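Local coordinates for cutinase-like protein (Cryptococcus sp., PDB 2CZQ) that probably hydrolyses carboxylic esters, as a cutinase-like enzyme built on the alpha/beta-hydrolase fold, at residues T17-Q21 / G22-G26; T60-I63 / I64-I67; G140-V143 / A144-G147; V167-T170 / A171-F174. All coordinates share one frame; numbering follows the deposited sequence. Where two conformers were deposited one is given.

Interaction 1: T17-Q21 / G22-G26; sequences TGEPQ and GQSAG. With EDO (1,2-ethanediol), chain D.
In the loop that carries the chain from strand 9-14 to helix 28-37, Glu19 reaches across a bend to Ser24 and Ala25 and ties the two limbs together. Its carboxylate works with both oxygens, each through its syn lone pair. Ser24 OG donates to Glu19 OE1 over 2.7 Å, while Ala25 N donates to Glu19 OE2 over 2.8 Å with an N-H...O angle of 155°. Two donors one residue apart thus fix the rotation of the carboxylate. With CG anti to the carbonyl carbon (chi1 -64°), the chain, extended beyond it, carries the carboxylate to Ser24 and Ala25. Glu19 OE1 takes a further hydrogen bond from Gly16 N, and both Glu19 and Ser24 rest against Tyr84 at the end of strand 78-84.

The serine also acts as an acceptor: Gly26 N bonds to Ser24 OG at 3.0 Å, which makes an ST turn just ahead of the helix. In cutinases the loop after this strand contributes to the oxyanion hole. The bond of Thr17 OG1 to Gln86 NE2, next to the presumed nucleophile, is consistent with that role here.

Round the bend a single water makes the link. It donates to Pro20 O (2.7 Å) and to Gln23 O (2.8 Å), bridging the limbs on the Gly22 side of the carboxylate. At the other end of the loop, O2 of an ethanediol molecule, probably from the crystallisation liquor, donates to Thr17 O over 2.9 Å.

Interaction 2: T60-I63 / I64-I67; sequences TADI and IRRI
Ile63 and Ile67 lie side by side one helical turn apart and point the same way, with CG2 of Ile63 4.0 Å from CD1 of Ile67. Thr60 and Ile64 repeat the pattern more loosely, CG2 of Thr60 standing 4.2 Å from CD1 of Ile64. In Ile67, CG1 lies anti to the carbonyl carbon (chi1 -70°), which turns the ethyl branch back over the preceding turn, and CG1 comes within 3.3 Å of Ile63 O.

Behind these contacts is the regular i to i+4 ladder of an alpha helix. Arg65 N donates to Ala61 O at 2.8 Å and Ile67 N to Ile63 O at 3.0 Å, with the bonds of Ile64 and Arg66 completing the set. Asp62 and Arg65 form a salt bridge on another flank, where Asp62 OD1 lies over a face of the guanidinium in the modelled conformer. Arg65 has two conformers, however, and the 2.5 Å between Asp62 OD1 and Arg65 NH1 in this one is unusually short, which makes its exact geometry doubtful. Asp62 is anchored more surely through OD2, which bonds to Tyr44 OH and Val47 N.

The segment belongs to helix 57-73, which packs on the parallel sheet of the alpha/beta-hydrolase fold. Ile63 and Ile67 meet Thr14 and Ile12 of strand 9-14, Ile67 also touches Leu81 of strand 78-84, and Thr60 and Ile64 turn to helix 86-98.

Interaction 3: G140-V143 / A144-G147; sequences GLSV and AYQG
Tyr145 belongs to the short helix 143-146, and its side chain folds back over Ser142, the residue just before that helix. From CB, CG is set between backbone N and carbonyl carbon (chi1 61°), a turn that carries the ring back along the chain. The whole ring therefore lies over the carbonyl oxygen of Ser142, which stands 3.6 Å from the ring plane at its centre. Farther out, CE2 of Tyr145 approaches Ser142 CA at 3.6 Å and CZ rests on Ser142 CB. At the tip, OH of Tyr145 lies 2.8 Å from Ser142 OG, and a water also bonds to that serine oxygen.

The carbonyl beneath the ring is itself held from the helix. Gln146 N donates to Ser142 O at 2.9 Å, and Tyr145 N adds a weak second bond. Asp118 holds Gln146 NE2 through a hydrogen bond; from there NE2 reaches Ser142 OG by way of the same single water, and it lies 3.5 Å from Ser142 CB.

The helix stops at Gly147, which has positive phi and whose N donates to Val143 O at 2.9 Å. CG2 of Val143 packs 3.6 Å from Gly147 O, a buried carbonyl oxygen without a hydrogen-bond partner in the model.

Interaction 4: V167-T170 / A171-F174; sequences VCDT and AHGF
Asp169 and Gly173 close a tight backbone loop: Gly173 N donates to Asp169 O at 2.9 Å. No regular helix or strand forms here, and the chain turns through Thr170, Ala171 and His172 before leaving in an extended course. A water bridges the turn, donating to Thr170 O (2.7 Å) and Gly173 O (3.0 Å).

Within the turn the carboxylate of Asp169 grips His172 twice. CG lies anti to the backbone N (chi1 177°), beside the carbonyl carbon, which brings both oxygens round to the residues that follow. His172 N reaches Asp169 OD1 at 2.9 Å in a nearly straight bond, 171° at the hydrogen, but comes from above the carboxylate plane. His172 ND1 gives its N-H to the syn lone pair of Asp169 OD2 at 2.6 Å, and this oxygen sits at the ring edge, near the ring plane. Carboxylate and imidazole stand almost perpendicular, 89° apart. Backbone and ring are thereby anchored to one acid, and the ring is further steadied by Ala171 CB over one face and by stacking with Tyr163. Asp169 OD2 also accepts from Gly164 N, so the acid ties the turn to the chain before it.

Next to this turn, Cys168 is joined to Cys161 by a disulfide that brackets Asp165, the probable acid of a Ser-His-Asp triad, and Val167 N hydrogen-bonds to Asp165 OD1. A disulfide-closed loop carrying the catalytic aspartate, after a late strand of the sheet, is characteristic of cutinases.

All four contacts are local, yet they mark out different parts of one alpha/beta-hydrolase domain. Interactions 3 and 4, whose centres are 12 Å apart, touch directly: Leu141 N probably bonds to Val167 O at 2.9 Å, and Leu141 CD2 packs against Thr170 CG2 at 3.7 Å. Interaction 1 stands apart from both, its centre about 22 Å from each. Side chains of interactions 1 and 3 come near the probable triad of Ser85, Asp165 and His180 without touching it, whereas the backbone of interaction 4 reaches it directly, Val167 N bonding to Asp165 OD1. Interaction 2 lies on a sheet-packing helix, its centre about 17 Å from that of interaction 1 and 29 Å from that of interaction 4.

Interaction 1: T17-Q21 / G22-G26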
ATOM      1  N   THR A  17      -1.197  -8.217 -10.465  1.00  5.58           N
ATOM      2  CA  THR A  17      -1.005  -9.172 -11.552  1.00  5.75           C
ATOM      3  C   THR A  17      -1.586  -8.638 -12.850  1.00  5.80           C
ATOM      4  O   THR A  17      -2.740  -8.202 -12.887  1.00  6.05           O
ATOM      5  CB  THR A  17      -1.707 -10.492 -11.209  1.00  5.63           C
ATOM      6  OG1 THR A  17      -1.289 -10.935  -9.909  1.00  5.49           O
ATOM      7  CG2 THR A  17      -1.294 -11.608 -12.174  1.00  6.35           C
ATOM      8  N   GLY A  18      -0.783  -8.676 -13.911  1.00  6.34           N
ATOM      9  CA  GLY A  18      -1.252  -8.316 -15.233  1.00  6.74           C
ATOM     10  C   GLY A  18      -1.215  -6.845 -15.578  1.00  6.41           C
ATOM     11  O   GLY A  18      -1.314  -6.495 -16.750  1.00  7.29           O
ATOM     12  N   GLU A  19      -1.089  -5.970 -14.587  1.00  5.99           N
ATOM     13  CA  GLU A  19      -0.968  -4.551 -14.909  1.00  5.77           C
ATOM     14  C   GLU A  19       0.359  -4.333 -15.624  1.00  6.00           C
ATOM     15  O   GLU A  19       1.358  -4.942 -15.247  1.00  5.93           O
ATOM     16  CB  GLU A  19      -1.012  -3.707 -13.646  1.00  5.70           C
ATOM     17  CG  GLU A  19      -2.328  -3.776 -12.896  1.00  5.93           C
ATOM     18  CD  GLU A  19      -2.488  -2.598 -11.962  1.00  5.85           C
ATOM     19  OE1 GLU A  19      -2.090  -2.713 -10.784  1.00  5.28           O
ATOM     20  OE2 GLU A  19      -2.979  -1.546 -12.427  1.00  7.78           O
ATOM     21  N   PRO A  20       0.396  -3.492 -16.657  1.00  6.46           N
ATOM     22  CA  PRO A  20       1.673  -3.187 -17.310  1.00  6.67           C
ATOM     23  C   PRO A  20       2.655  -2.579 -16.318  1.00  5.95           C
ATOM     24  O   PRO A  20       2.250  -1.860 -15.403  1.00  6.08           O
ATOM     25  CB  PRO A  20       1.285  -2.154 -18.373  1.00  7.50           C
ATOM     26  CG  PRO A  20      -0.151  -2.420 -18.636  1.00  8.24           C
ATOM     27  CD  PRO A  20      -0.733  -2.801 -17.306  1.00  7.07           C
ATOM     28  N   GLN A  21       3.938  -2.874 -16.494  1.00  5.80           N
ATOM     29  CA  GLN A  21       4.960  -2.176 -15.735  1.00  5.74           C
ATOM     30  C   GLN A  21       4.744  -0.673 -15.909  1.00  5.70           C
ATOM     31  O   GLN A  21       4.596  -0.186 -17.029  1.00  6.66           O
ATOM     32  CB  GLN A  21       6.350  -2.591 -16.204  1.00  5.79           C
ATOM     33  CG  GLN A  21       7.500  -1.943 -15.430  1.00  6.14           C
ATOM     34  CD  GLN A  21       7.534  -2.351 -13.963  1.00  5.83           C
ATOM     35  OE1 GLN A  21       7.697  -3.530 -13.644  1.00  5.68           O
ATOM     36  NE2 GLN A  21       7.367  -1.380 -13.069  1.00  5.95           N
ATOM     37  N   GLY A  22       4.710   0.046 -14.792  1.00  6.05           N
ATOM     38  CA  GLY A  22       4.224   1.412 -14.746  1.00  6.52           C
ATOM     39  C   GLY A  22       3.419   1.569 -13.475  1.00  6.12           C
ATOM     40  O   GLY A  22       3.314   0.625 -12.686  1.00  6.30           O
ATOM     41  N   GLN A  23       2.849   2.749 -13.261  1.00  6.17           N
ATOM     42  CA  GLN A  23       2.058   2.975 -12.061  1.00  5.97           C
ATOM     43  C   GLN A  23       0.818   2.089 -12.062  1.00  5.78           C
ATOM     44  O   GLN A  23       0.172   1.905 -13.096  1.00  5.77           O
ATOM     45  CB  GLN A  23       1.660   4.445 -11.945  1.00  6.31           C
ATOM     46  CG  GLN A  23       1.005   4.762 -10.611  1.00  6.68           C
ATOM     47  CD  GLN A  23       0.645   6.223 -10.398  1.00  6.91           C
ATOM     48  OE1 GLN A  23       0.313   6.595  -9.283  1.00  8.49           O
ATOM     49  NE2 GLN A  23       0.692   7.040 -11.442  1.00  8.56           N
ATOM     50  N   SER A  24       0.485   1.530 -10.905  1.00  5.62           N
ATOM     51  CA  SER A  24      -0.749   0.773 -10.786  1.00  5.51           C
ATOM     52  C   SER A  24      -1.953   1.685 -10.974  1.00  5.41           C
ATOM     53  O   SER A  24      -1.992   2.809 -10.452  1.00  5.68           O
ATOM     54  CB  SER A  24      -0.833   0.122  -9.410  1.00  5.66           C
ATOM     55  OG  SER A  24      -2.069  -0.553  -9.242  1.00  6.09           O
ATOM     56  N   ALA A  25      -2.953   1.190 -11.698  1.00  5.56           N
ATOM     57  CA  ALA A  25      -4.230   1.880 -11.793  1.00  5.83           C
ATOM     58  C   ALA A  25      -4.827   2.110 -10.408  1.00  5.82           C
ATOM     59  O   ALA A  25      -5.600   3.047 -10.218  1.00  6.29           O
ATOM     60  CB  ALA A  25      -5.194   1.094 -12.654  1.00  6.45           C
ATOM     61  N   GLY A  26      -4.465   1.262  -9.443  1.00  5.68           N
ATOM     62  CA  GLY A  26      -4.958   1.402  -8.085  1.00  5.76           C
ATOM     63  C   GLY A  26      -4.611   2.712  -7.401  1.00  5.44           C
ATOM     64  O   GLY A  26      -5.307   3.103  -6.469  1.00  5.56           O
TER
HETATM   65  C1  EDO D 602      -6.508  -7.937 -10.748  1.00 14.41           C
HETATM   66  O1  EDO D 602      -6.389  -8.202 -12.129  1.00 15.78           O
HETATM   67  C2  EDO D 602      -5.362  -7.056 -10.312  1.00 13.77           C
HETATM   68  O2  EDO D 602      -4.135  -7.744 -10.419  1.00 12.55           O
HETATM   69  O   HOH W   1       0.169  -0.195 -14.969  1.00 11.83           O

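Interaction 2: T60-I63 / I64-I67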
ATOM      1  N   THR A  60       9.106  -7.355  -3.642  1.00  5.23           N
ATOM      2  CA  THR A  60       9.532  -7.036  -2.287  1.00  5.37           C
ATOM      3  C   THR A  60      10.960  -6.484  -2.272  1.00  5.29           C
ATOM      4  O   THR A  60      11.242  -5.481  -1.617  1.00  5.70           O
ATOM      5  CB  THR A  60       9.428  -8.297  -1.424  1.00  5.32           C
ATOM      6  OG1 THR A  60       8.046  -8.664  -1.294  1.00  5.63           O
ATOM      7  CG2 THR A  60       9.965  -8.060   0.000  1.00  6.16           C
ATOM      8  N   ALA A  61      11.857  -7.150  -2.994  1.00  5.39           N
ATOM      9  CA  ALA A  61      13.254  -6.730  -3.032  1.00  5.70           C
ATOM     10  C   ALA A  61      13.405  -5.328  -3.613  1.00  5.48           C
ATOM     11  O   ALA A  61      14.218  -4.538  -3.129  1.00  5.92           O
ATOM     12  CB  ALA A  61      14.098  -7.721  -3.807  1.00  6.42           C
ATOM     13  N   ASP A  62      12.629  -5.013  -4.647  1.00  5.60           N
ATOM     14  CA  ASP A  62      12.761  -3.721  -5.297  1.00  5.49           C
ATOM     15  C   ASP A  62      12.164  -2.582  -4.466  1.00  5.41           C
ATOM     16  O   ASP A  62      12.677  -1.464  -4.496  1.00  5.79           O
ATOM     17  CB  ASP A  62      12.194  -3.757  -6.710  1.00  5.57           C
ATOM     18  CG  ASP A  62      12.615  -2.573  -7.523  1.00  5.90           C
ATOM     19  OD1 ASP A  62      13.843  -2.332  -7.639  1.00  7.02           O
ATOM     20  OD2 ASP A  62      11.767  -1.836  -8.065  1.00  6.32           O
ATOM     21  N   ILE A  63      11.098  -2.859  -3.713  1.00  5.44           N
ATOM     22  CA  ILE A  63      10.584  -1.884  -2.748  1.00  5.50           C
ATOM     23  C   ILE A  63      11.699  -1.487  -1.777  1.00  5.50           C
ATOM     24  O   ILE A  63      11.973  -0.305  -1.549  1.00  5.46           O
ATOM     25  CB  ILE A  63       9.400  -2.474  -1.947  1.00  5.49           C
ATOM     26  CG1 ILE A  63       8.174  -2.684  -2.837  1.00  5.61           C
ATOM     27  CG2 ILE A  63       9.041  -1.572  -0.757  1.00  5.80           C
ATOM     28  CD1 ILE A  63       7.135  -3.606  -2.195  1.00  5.79           C
ATOM     29  N   ILE A  64      12.326  -2.503  -1.194  1.00  5.77           N
ATOM     30  CA  ILE A  64      13.350  -2.284  -0.186  1.00  6.06           C
ATOM     31  C   ILE A  64      14.578  -1.616  -0.800  1.00  6.20           C
ATOM     32  O   ILE A  64      15.166  -0.717  -0.196  1.00  6.49           O
ATOM     33  CB  ILE A  64      13.677  -3.602   0.545  1.00  6.13           C
ATOM     34  CG1 ILE A  64      12.453  -4.058   1.356  1.00  6.40           C
ATOM     35  CG2 ILE A  64      14.900  -3.427   1.438  1.00  7.36           C
ATOM     36  CD1 ILE A  64      12.575  -5.443   1.962  1.00  7.69           C
ATOM     37  N   ARG A  65      14.936  -2.028  -2.016  1.00  6.50           N
ATOM     38  CA  ARG A  65      16.026  -1.394  -2.756  1.00  7.20           C
ATOM     39  C   ARG A  65      15.790   0.112  -2.897  1.00  6.66           C
ATOM     40  O   ARG A  65      16.695   0.914  -2.636  1.00  7.22           O
ATOM     41  CB  ARG A  65      16.206  -2.049  -4.128  0.50  7.64           C
ATOM     42  CG  ARG A  65      17.187  -1.338  -5.059  0.50  9.35           C
ATOM     43  CD  ARG A  65      16.826  -1.466  -6.533  0.50 12.19           C
ATOM     44  NE  ARG A  65      16.428  -0.194  -7.135  0.50 14.26           N
ATOM     45  CZ  ARG A  65      15.228   0.372  -7.021  0.50 15.08           C
ATOM     46  NH1 ARG A  65      14.272  -0.202  -6.308  0.50 15.66           N
ATOM     47  NH2 ARG A  65      14.987   1.531  -7.618  0.50 15.32           N
ATOM     48  N   ARG A  66      14.582   0.497  -3.308  1.00  6.31           N
ATOM     49  CA  ARG A  66      14.270   1.913  -3.481  1.00  6.14           C
ATOM     50  C   ARG A  66      14.334   2.669  -2.158  1.00  5.88           C
ATOM     51  O   ARG A  66      14.852   3.787  -2.106  1.00  5.98           O
ATOM     52  CB  ARG A  66      12.908   2.117  -4.162  1.00  6.12           C
ATOM     53  CG  ARG A  66      12.566   3.575  -4.442  1.00  6.10           C
ATOM     54  CD  ARG A  66      13.519   4.221  -5.425  1.00  6.41           C
ATOM     55  NE  ARG A  66      13.285   5.639  -5.676  1.00  6.47           N
ATOM     56  CZ  ARG A  66      13.734   6.636  -4.913  1.00  6.38           C
ATOM     57  NH1 ARG A  66      14.410   6.388  -3.798  1.00  7.86           N
ATOM     58  NH2 ARG A  66      13.502   7.893  -5.272  1.00  6.57           N
ATOM     59  N   ILE A  67      13.810   2.061  -1.095  1.00  5.78           N
ATOM     60  CA  ILE A  67      13.864   2.678   0.227  1.00  6.15           C
ATOM     61  C   ILE A  67      15.313   2.953   0.626  1.00  6.23           C
ATOM     62  O   ILE A  67      15.665   4.069   1.027  1.00  6.07           O
ATOM     63  CB  ILE A  67      13.179   1.782   1.279  1.00  5.91           C
ATOM     64  CG1 ILE A  67      11.668   1.752   1.052  1.00  6.01           C
ATOM     65  CG2 ILE A  67      13.521   2.248   2.703  1.00  6.84           C
ATOM     66  CD1 ILE A  67      10.958   0.688   1.868  1.00  6.45           C
TER

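Interaction 3: G140-V143 / A144-G147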
ATOM      1  N   GLY A 140      -7.904 -12.577   3.971  1.00  5.33           N
ATOM      2  CA  GLY A 140      -7.609 -12.730   2.563  1.00  5.36           C
ATOM      3  C   GLY A 140      -7.212 -14.150   2.205  1.00  5.15           C
ATOM      4  O   GLY A 140      -7.050 -15.022   3.069  1.00  5.80           O
ATOM      5  N   LEU A 141      -7.048 -14.380   0.909  1.00  5.24           N
ATOM      6  CA  LEU A 141      -6.746 -15.705   0.387  1.00  5.40           C
ATOM      7  C   LEU A 141      -5.398 -16.258   0.830  1.00  5.55           C
ATOM      8  O   LEU A 141      -5.226 -17.479   0.895  1.00  6.17           O
ATOM      9  CB  LEU A 141      -6.782 -15.679  -1.139  1.00  5.55           C
ATOM     10  CG  LEU A 141      -8.157 -15.502  -1.777  1.00  5.92           C
ATOM     11  CD1 LEU A 141      -8.018 -15.106  -3.228  1.00  6.61           C
ATOM     12  CD2 LEU A 141      -8.986 -16.781  -1.654  1.00  6.71           C
ATOM     13  N   SER A 142      -4.451 -15.371   1.131  1.00  5.34           N
ATOM     14  CA  SER A 142      -3.059 -15.770   1.317  1.00  5.39           C
ATOM     15  C   SER A 142      -2.525 -15.609   2.731  1.00  5.16           C
ATOM     16  O   SER A 142      -1.407 -16.034   3.009  1.00  5.44           O
ATOM     17  CB  SER A 142      -2.148 -14.994   0.364  1.00  5.44           C
ATOM     18  OG  SER A 142      -2.486 -15.227  -0.988  1.00  5.78           O
ATOM     19  N   VAL A 143      -3.289 -14.978   3.617  1.00  5.58           N
ATOM     20  CA  VAL A 143      -2.772 -14.627   4.932  1.00  5.81           C
ATOM     21  C   VAL A 143      -2.290 -15.848   5.724  1.00  5.85           C
ATOM     22  O   VAL A 143      -1.308 -15.755   6.456  1.00  6.16           O
ATOM     23  CB  VAL A 143      -3.782 -13.765   5.740  1.00  6.13           C
ATOM     24  CG1 VAL A 143      -5.054 -14.548   6.097  1.00  6.63           C
ATOM     25  CG2 VAL A 143      -3.123 -13.180   6.982  1.00  6.89           C
ATOM     26  N   ALA A 144      -2.961 -16.989   5.566  1.00  6.22           N
ATOM     27  CA  ALA A 144      -2.609 -18.177   6.340  1.00  7.23           C
ATOM     28  C   ALA A 144      -1.166 -18.621   6.123  1.00  7.54           C
ATOM     29  O   ALA A 144      -0.502 -19.032   7.075  1.00  8.86           O
ATOM     30  CB  ALA A 144      -3.579 -19.319   6.057  1.00  7.85           C
ATOM     31  N   TYR A 145      -0.673 -18.526   4.890  1.00  7.36           N
ATOM     32  CA  TYR A 145       0.705 -18.930   4.628  1.00  7.71           C
ATOM     33  C   TYR A 145       1.682 -17.770   4.513  1.00  7.21           C
ATOM     34  O   TYR A 145       2.843 -17.925   4.870  1.00  8.33           O
ATOM     35  CB  TYR A 145       0.823 -19.847   3.406  1.00  8.31           C
ATOM     36  CG  TYR A 145       0.359 -19.223   2.122  1.00  8.29           C
ATOM     37  CD1 TYR A 145       1.214 -18.444   1.348  1.00  8.78           C
ATOM     38  CD2 TYR A 145      -0.941 -19.409   1.678  1.00  8.57           C
ATOM     39  CE1 TYR A 145       0.780 -17.857   0.164  1.00  8.75           C
ATOM     40  CE2 TYR A 145      -1.382 -18.840   0.499  1.00  8.88           C
ATOM     41  CZ  TYR A 145      -0.520 -18.057  -0.250  1.00  8.57           C
ATOM     42  OH  TYR A 145      -0.989 -17.503  -1.416  1.00  9.31           O
ATOM     43  N   GLN A 146       1.228 -16.626   4.008  1.00  6.34           N
ATOM     44  CA  GLN A 146       2.128 -15.512   3.723  1.00  5.80           C
ATOM     45  C   GLN A 146       2.274 -14.557   4.908  1.00  5.91           C
ATOM     46  O   GLN A 146       3.226 -13.773   4.969  1.00  6.61           O
ATOM     47  CB  GLN A 146       1.636 -14.777   2.476  1.00  5.81           C
ATOM     48  CG  GLN A 146       2.612 -13.795   1.845  1.00  5.91           C
ATOM     49  CD  GLN A 146       2.241 -13.461   0.413  1.00  5.51           C
ATOM     50  OE1 GLN A 146       3.118 -13.279  -0.439  1.00  7.54           O
ATOM     51  NE2 GLN A 146       0.951 -13.389   0.137  1.00  3.91           N
ATOM     52  N   GLY A 147       1.344 -14.637   5.856  1.00  5.99           N
ATOM     53  CA  GLY A 147       1.361 -13.757   7.003  1.00  6.15           C
ATOM     54  C   GLY A 147       0.706 -12.425   6.721  1.00  5.84           C
ATOM     55  O   GLY A 147       0.080 -12.221   5.678  1.00  6.99           O
TER
HETATM   56  O   HOH W   2      -5.600 -17.334   4.134  1.00 11.85           O
HETATM   57  O   HOH W   3      -0.374 -13.877  -2.181  1.00  8.30           O

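Interaction 4: V167-T170 / A171-F174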
ATOM      1  N   VAL A 167     -10.455 -11.450  -2.830  1.00  5.07           N
ATOM      2  CA  VAL A 167      -9.025 -11.606  -2.581  1.00  4.91           C
ATOM      3  C   VAL A 167      -8.669 -11.258  -1.128  1.00  4.77           C
ATOM      4  O   VAL A 167      -7.880 -11.962  -0.492  1.00  5.36           O
ATOM      5  CB  VAL A 167      -8.197 -10.771  -3.583  1.00  5.05           C
ATOM      6  CG1 VAL A 167      -6.715 -10.838  -3.264  1.00  5.34           C
ATOM      7  CG2 VAL A 167      -8.464 -11.242  -5.014  1.00  5.69           C
ATOM      8  N   CYS A 168      -9.244 -10.168  -0.621  1.00  4.73           N
ATOM      9  CA  CYS A 168      -9.006  -9.724   0.753  1.00  4.93           C
ATOM     10  C   CYS A 168     -10.118 -10.105   1.730  1.00  4.92           C
ATOM     11  O   CYS A 168      -9.906 -10.061   2.944  1.00  5.38           O
ATOM     12  CB  CYS A 168      -8.738  -8.211   0.802  1.00  4.92           C
ATOM     13  SG  CYS A 168     -10.017  -7.183   0.067  1.00  5.42           S
ATOM     14  N   ASP A 169     -11.278 -10.483   1.188  1.00  5.12           N
ATOM     15  CA  ASP A 169     -12.486 -10.757   1.961  1.00  5.48           C
ATOM     16  C   ASP A 169     -13.073 -12.090   1.501  1.00  5.58           C
ATOM     17  O   ASP A 169     -13.963 -12.142   0.641  1.00  5.96           O
ATOM     18  CB  ASP A 169     -13.489  -9.614   1.755  1.00  5.74           C
ATOM     19  CG  ASP A 169     -14.809  -9.827   2.462  1.00  5.26           C
ATOM     20  OD1 ASP A 169     -15.009 -10.866   3.133  1.00  5.95           O
ATOM     21  OD2 ASP A 169     -15.693  -8.947   2.374  1.00  5.76           O
ATOM     22  N   THR A 170     -12.562 -13.179   2.064  1.00  6.02           N
ATOM     23  CA  THR A 170     -13.065 -14.497   1.685  1.00  6.49           C
ATOM     24  C   THR A 170     -14.379 -14.833   2.377  1.00  6.57           C
ATOM     25  O   THR A 170     -15.009 -15.836   2.039  1.00  7.17           O
ATOM     26  CB  THR A 170     -12.042 -15.622   1.930  1.00  7.15           C
ATOM     27  OG1 THR A 170     -11.773 -15.728   3.335  1.00  7.98           O
ATOM     28  CG2 THR A 170     -10.698 -15.324   1.254  1.00  7.39           C
ATOM     29  N   ALA A 171     -14.800 -14.010   3.336  1.00  6.31           N
ATOM     30  CA  ALA A 171     -16.108 -14.198   3.958  1.00  6.72           C
ATOM     31  C   ALA A 171     -17.228 -13.826   2.990  1.00  6.65           C
ATOM     32  O   ALA A 171     -18.120 -14.636   2.723  1.00  7.29           O
ATOM     33  CB  ALA A 171     -16.215 -13.402   5.252  1.00  7.00           C
ATOM     34  N   HIS A 172     -17.164 -12.611   2.452  1.00  6.58           N
ATOM     35  CA  HIS A 172     -18.254 -12.090   1.635  1.00  6.84           C
ATOM     36  C   HIS A 172     -17.971 -12.115   0.150  1.00  6.53           C
ATOM     37  O   HIS A 172     -18.882 -11.922  -0.645  1.00  7.08           O
ATOM     38  CB  HIS A 172     -18.613 -10.653   2.022  1.00  6.94           C
ATOM     39  CG  HIS A 172     -18.525 -10.371   3.487  1.00  6.92           C
ATOM     40  ND1 HIS A 172     -17.602  -9.496   4.009  1.00  6.97           N
ATOM     41  CD2 HIS A 172     -19.251 -10.824   4.537  1.00  8.07           C
ATOM     42  CE1 HIS A 172     -17.748  -9.432   5.320  1.00  7.23           C
ATOM     43  NE2 HIS A 172     -18.744 -10.226   5.665  1.00  8.23           N
ATOM     44  N   GLY A 173     -16.706 -12.307  -0.217  1.00  6.60           N
ATOM     45  CA  GLY A 173     -16.305 -12.260  -1.608  1.00  6.71           C
ATOM     46  C   GLY A 173     -16.131 -13.635  -2.209  1.00  6.44           C
ATOM     47  O   GLY A 173     -16.196 -14.645  -1.509  1.00  6.71           O
ATOM     48  N   PHE A 174     -15.895 -13.672  -3.515  1.00  6.64           N
ATOM     49  CA  PHE A 174     -15.746 -14.939  -4.212  1.00  6.58           C
ATOM     50  C   PHE A 174     -14.761 -14.797  -5.371  1.00  6.63           C
ATOM     51  O   PHE A 174     -15.152 -14.582  -6.527  1.00  7.56           O
ATOM     52  CB  PHE A 174     -17.106 -15.483  -4.666  1.00  6.98           C
ATOM     53  CG  PHE A 174     -17.094 -16.952  -4.976  1.00  6.94           C
ATOM     54  CD1 PHE A 174     -17.088 -17.896  -3.952  1.00  7.19           C
ATOM     55  CD2 PHE A 174     -17.096 -17.395  -6.295  1.00  7.89           C
ATOM     56  CE1 PHE A 174     -17.086 -19.257  -4.234  1.00  7.87           C
ATOM     57  CE2 PHE A 174     -17.093 -18.754  -6.590  1.00  8.29           C
ATOM     58  CZ  PHE A 174     -17.085 -19.688  -5.561  1.00  8.05           C
TER
HETATM   59  O   HOH W   4     -14.769 -17.037  -0.387  1.00 11.18           O